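Alginate lyase, family PL7 (Zobellia galactanivorans, PDB 3ZPY) probably cleaves alginate, the brown-algal polyuronate, by beta-elimination, acting as the catalytic domain of a polysaccharide lyase of family PL7. Local coordinates at residues E56-G65 with S230-K241. Sequence-based numbering, arbitrary orientation.
Sequences EWVYFKCYRG and SYTGSYGLVRIK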
# COMPACT_ATOMS: atom_id res chain seq x y z
N GLU A 56 15.85 -4.44 -10.50
CA GLU A 56 15.99 -3.10 -9.93
C GLU A 56 14.75 -2.86 -9.04
O GLU A 56 14.92 -2.46 -7.87
CB GLU A 56 16.00 -2.07 -11.05
CG GLU A 56 15.95 -0.62 -10.57
CD GLU A 56 15.91 0.42 -11.70
OE1 GLU A 56 16.03 0.04 -12.91
OE2 GLU A 56 15.72 1.64 -11.39
N TRP A 57 13.56 -3.02 -9.59
CA TRP A 57 12.32 -2.74 -8.85
C TRP A 57 11.60 -4.08 -8.53
O TRP A 57 11.77 -5.05 -9.21
CB TRP A 57 11.30 -1.98 -9.70
CG TRP A 57 11.77 -0.72 -10.37
CD1 TRP A 57 12.36 -0.57 -11.62
CD2 TRP A 57 11.71 0.59 -9.78
NE1 TRP A 57 12.63 0.78 -11.87
CE2 TRP A 57 12.23 1.53 -10.76
CE3 TRP A 57 11.19 1.07 -8.60
CZ2 TRP A 57 12.26 2.89 -10.51
CZ3 TRP A 57 11.19 2.42 -8.33
CH2 TRP A 57 11.71 3.36 -9.29
N VAL A 58 10.73 -4.04 -7.55
CA VAL A 58 9.72 -5.09 -7.30
C VAL A 58 8.36 -4.49 -7.64
O VAL A 58 8.03 -3.39 -7.20
CB VAL A 58 9.79 -5.66 -5.87
CG1 VAL A 58 8.60 -6.60 -5.60
CG2 VAL A 58 11.14 -6.38 -5.66
N TYR A 59 7.69 -5.19 -8.53
CA TYR A 59 6.38 -4.75 -9.10
C TYR A 59 5.25 -5.43 -8.40
O TYR A 59 5.35 -6.65 -8.09
CB TYR A 59 6.34 -5.20 -10.55
CG TYR A 59 7.33 -4.49 -11.46
CD1 TYR A 59 8.68 -4.86 -11.48
CD2 TYR A 59 6.92 -3.44 -12.34
CE1 TYR A 59 9.62 -4.22 -12.32
CE2 TYR A 59 7.88 -2.79 -13.14
CZ TYR A 59 9.19 -3.17 -13.13
OH TYR A 59 10.09 -2.52 -13.99
N PHE A 60 4.24 -4.63 -8.03
CA PHE A 60 2.99 -5.09 -7.38
C PHE A 60 1.93 -4.76 -8.32
O PHE A 60 1.60 -3.57 -8.54
CB PHE A 60 2.81 -4.30 -6.09
CG PHE A 60 3.92 -4.52 -5.07
CD1 PHE A 60 5.17 -3.86 -5.23
CD2 PHE A 60 3.72 -5.35 -3.95
CE1 PHE A 60 6.20 -4.07 -4.28
CE2 PHE A 60 4.74 -5.57 -3.06
CZ PHE A 60 5.95 -4.89 -3.18
N LYS A 61 1.35 -5.84 -8.91
CA LYS A 61 0.34 -5.68 -9.97
C LYS A 61 -1.01 -6.28 -9.43
O LYS A 61 -1.04 -7.49 -9.05
CB LYS A 61 0.84 -6.50 -11.25
CG LYS A 61 0.00 -6.20 -12.46
CD LYS A 61 0.57 -6.81 -13.72
CE LYS A 61 -0.22 -6.45 -14.94
NZ LYS A 61 0.50 -6.89 -16.16
N CYS A 62 -2.02 -5.43 -9.40
CA CYS A 62 -3.33 -5.85 -8.84
C CYS A 62 -4.42 -5.42 -9.79
O CYS A 62 -4.29 -4.40 -10.49
CB CYS A 62 -3.46 -5.26 -7.38
SG CYS A 62 -4.87 -5.93 -6.49
N TYR A 63 -5.51 -6.17 -9.81
CA TYR A 63 -6.49 -6.01 -10.88
C TYR A 63 -7.83 -5.65 -10.30
O TYR A 63 -8.21 -6.17 -9.24
CB TYR A 63 -6.66 -7.33 -11.72
CG TYR A 63 -5.37 -7.80 -12.31
CD1 TYR A 63 -4.40 -8.43 -11.49
CD2 TYR A 63 -5.13 -7.68 -13.71
CE1 TYR A 63 -3.18 -8.83 -11.97
CE2 TYR A 63 -3.88 -8.11 -14.22
CZ TYR A 63 -2.98 -8.77 -13.35
OH TYR A 63 -1.74 -9.11 -13.85
N ARG A 64 -8.54 -4.76 -11.00
CA ARG A 64 -9.96 -4.50 -10.70
C ARG A 64 -10.69 -5.84 -10.67
O ARG A 64 -10.51 -6.70 -11.56
CB ARG A 64 -10.49 -3.69 -11.91
CG ARG A 64 -11.95 -3.18 -11.77
CD ARG A 64 -12.31 -2.41 -13.05
NE ARG A 64 -13.53 -1.59 -12.91
CZ ARG A 64 -14.73 -1.91 -13.36
NH1 ARG A 64 -15.01 -3.13 -13.82
NH2 ARG A 64 -15.70 -1.01 -13.33
N GLY A 65 -11.51 -6.04 -9.62
CA GLY A 65 -12.36 -7.27 -9.56
C GLY A 65 -11.58 -8.54 -9.21
O GLY A 65 -12.18 -9.58 -9.24
N SER A 230 -16.34 -5.56 -11.41
CA SER A 230 -16.08 -6.75 -12.19
C SER A 230 -14.64 -6.78 -12.71
O SER A 230 -13.96 -5.75 -12.80
CB SER A 230 -17.06 -6.84 -13.33
OG SER A 230 -16.74 -5.81 -14.22
N TYR A 231 -14.17 -7.98 -13.05
CA TYR A 231 -12.86 -8.15 -13.63
C TYR A 231 -12.91 -7.92 -15.12
O TYR A 231 -13.67 -8.54 -15.83
CB TYR A 231 -12.32 -9.56 -13.28
CG TYR A 231 -10.95 -9.78 -13.95
CD1 TYR A 231 -10.89 -10.26 -15.29
CD2 TYR A 231 -9.71 -9.42 -13.32
CE1 TYR A 231 -9.65 -10.40 -15.98
CE2 TYR A 231 -8.47 -9.61 -14.03
CZ TYR A 231 -8.46 -10.13 -15.32
OH TYR A 231 -7.28 -10.22 -15.97
N THR A 232 -12.05 -7.00 -15.59
CA THR A 232 -12.04 -6.62 -17.03
C THR A 232 -10.64 -6.72 -17.67
O THR A 232 -10.56 -6.51 -18.88
CB THR A 232 -12.51 -5.18 -17.19
OG1 THR A 232 -11.59 -4.32 -16.45
CG2 THR A 232 -13.99 -5.02 -16.68
N GLY A 233 -9.59 -6.93 -16.86
CA GLY A 233 -8.22 -6.84 -17.35
C GLY A 233 -7.66 -5.47 -16.87
O GLY A 233 -6.54 -5.21 -16.93
N SER A 234 -8.50 -4.53 -16.40
CA SER A 234 -8.01 -3.23 -15.89
C SER A 234 -7.17 -3.51 -14.59
O SER A 234 -7.49 -4.37 -13.77
CB SER A 234 -9.20 -2.44 -15.43
OG SER A 234 -8.89 -1.27 -14.72
N TYR A 235 -6.08 -2.79 -14.40
CA TYR A 235 -5.13 -3.11 -13.34
C TYR A 235 -4.43 -1.82 -12.89
O TYR A 235 -4.40 -0.82 -13.67
CB TYR A 235 -4.09 -4.22 -13.73
CG TYR A 235 -3.14 -3.78 -14.83
CD1 TYR A 235 -3.57 -3.72 -16.16
CD2 TYR A 235 -1.90 -3.22 -14.51
CE1 TYR A 235 -2.66 -3.30 -17.18
CE2 TYR A 235 -1.01 -2.79 -15.50
CZ TYR A 235 -1.43 -2.80 -16.82
OH TYR A 235 -0.55 -2.36 -17.79
N GLY A 236 -3.80 -1.89 -11.72
CA GLY A 236 -2.81 -0.87 -11.37
C GLY A 236 -1.46 -1.55 -11.21
O GLY A 236 -1.36 -2.77 -11.02
N LEU A 237 -0.40 -0.73 -11.38
CA LEU A 237 0.94 -1.24 -11.29
C LEU A 237 1.81 -0.22 -10.52
O LEU A 237 1.87 0.90 -10.90
CB LEU A 237 1.50 -1.46 -12.69
CG LEU A 237 2.88 -2.12 -12.76
CD1 LEU A 237 2.92 -3.50 -12.11
CD2 LEU A 237 3.43 -2.20 -14.20
N VAL A 238 2.40 -0.70 -9.44
CA VAL A 238 3.26 0.07 -8.54
C VAL A 238 4.60 -0.66 -8.55
O VAL A 238 4.68 -1.90 -8.55
CB VAL A 238 2.73 0.11 -7.10
CG1 VAL A 238 3.73 0.78 -6.20
CG2 VAL A 238 1.35 0.75 -7.02
N ARG A 239 5.70 0.07 -8.59
CA ARG A 239 7.01 -0.56 -8.48
C ARG A 239 7.84 0.18 -7.40
O ARG A 239 7.78 1.41 -7.28
CB ARG A 239 7.68 -0.65 -9.85
CG ARG A 239 8.04 0.66 -10.54
CD ARG A 239 8.66 0.37 -11.89
NE ARG A 239 9.04 1.53 -12.61
CZ ARG A 239 9.59 1.49 -13.81
NH1 ARG A 239 9.90 0.32 -14.37
NH2 ARG A 239 9.72 2.64 -14.45
N ILE A 240 8.59 -0.61 -6.60
CA ILE A 240 9.27 -0.10 -5.40
C ILE A 240 10.73 -0.57 -5.40
O ILE A 240 11.05 -1.74 -5.78
CB ILE A 240 8.50 -0.56 -4.10
CG1 ILE A 240 7.07 -0.07 -4.17
CG2 ILE A 240 9.23 -0.16 -2.84
CD1 ILE A 240 6.08 -0.60 -3.10
N LYS A 241 11.57 0.30 -4.87
CA LYS A 241 12.93 -0.12 -4.50
C LYS A 241 13.37 0.68 -3.28
O LYS A 241 12.66 1.60 -2.83
CB LYS A 241 13.94 0.11 -5.63
CG LYS A 241 14.12 1.51 -6.13
CD LYS A 241 14.99 1.50 -7.41
CE LYS A 241 15.17 2.90 -7.87
NZ LYS A 241 16.16 2.96 -9.01
O HOH W 1 13.62 -3.26 -5.46
O HOH W 2 -9.60 -6.23 -14.05
O HOH W 3 -17.31 -3.54 -15.61
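Trp57 stands between two basic side chains of the strand beside it. The guanidinium of Arg239 lies flat on one indole face, planes 11° apart, with its CZ 4.1 Å from the centroid of the five-membered ring. Over the opposite face runs Lys241, its CD 3.9 Å from the six-membered centroid and its ammonium continuing to a salt bridge with Glu56, where NZ meets OE2 at 2.8 Å from the anti side of the carboxylate. A broad aromatic suits this place because it offers both cations a pi face and their methylenes an apolar surface; an alanine here would probably leave Arg239 and Lys241 without their shared platform, the guanidinium freer to turn.

Tyr59 suits its place by pairing a ring to pack on with a hydroxyl that accepts a bent hydrogen bond (140°) from Arg239 NH1, 2.9 Å from OH and in the guanidinium plane. Asp54 holds the same hydroxyl and Gln104 takes NH2. Arg239 CG lies between the backbone N and the carbonyl carbon (chi1 64°), which sends the extended chain between the two rings. Farther along the sheet face carrying Tyr59 and Arg239, Lys61 lays CE over the Tyr235 ring, 3.7 Å from CD2, with NZ in cation-pi contact. On the other face, Phe60 CE1 touches Ile240 CD1 at 3.7 Å.

Antiparallel backbone bonds join strand 58-63 to strand 235-241 in one sheet of the beta-jelly roll, as in other PL7 lyases. Beyond them Arg64, with donors for several carbonyls, gives NH1 to Ser230 O (3.0 Å) and NE and NH2 to backbone O atoms of Gln110 and Asp111. Trp57, Tyr59 and Gln104 together probably restrict the Arg239 guanidinium to one orientation.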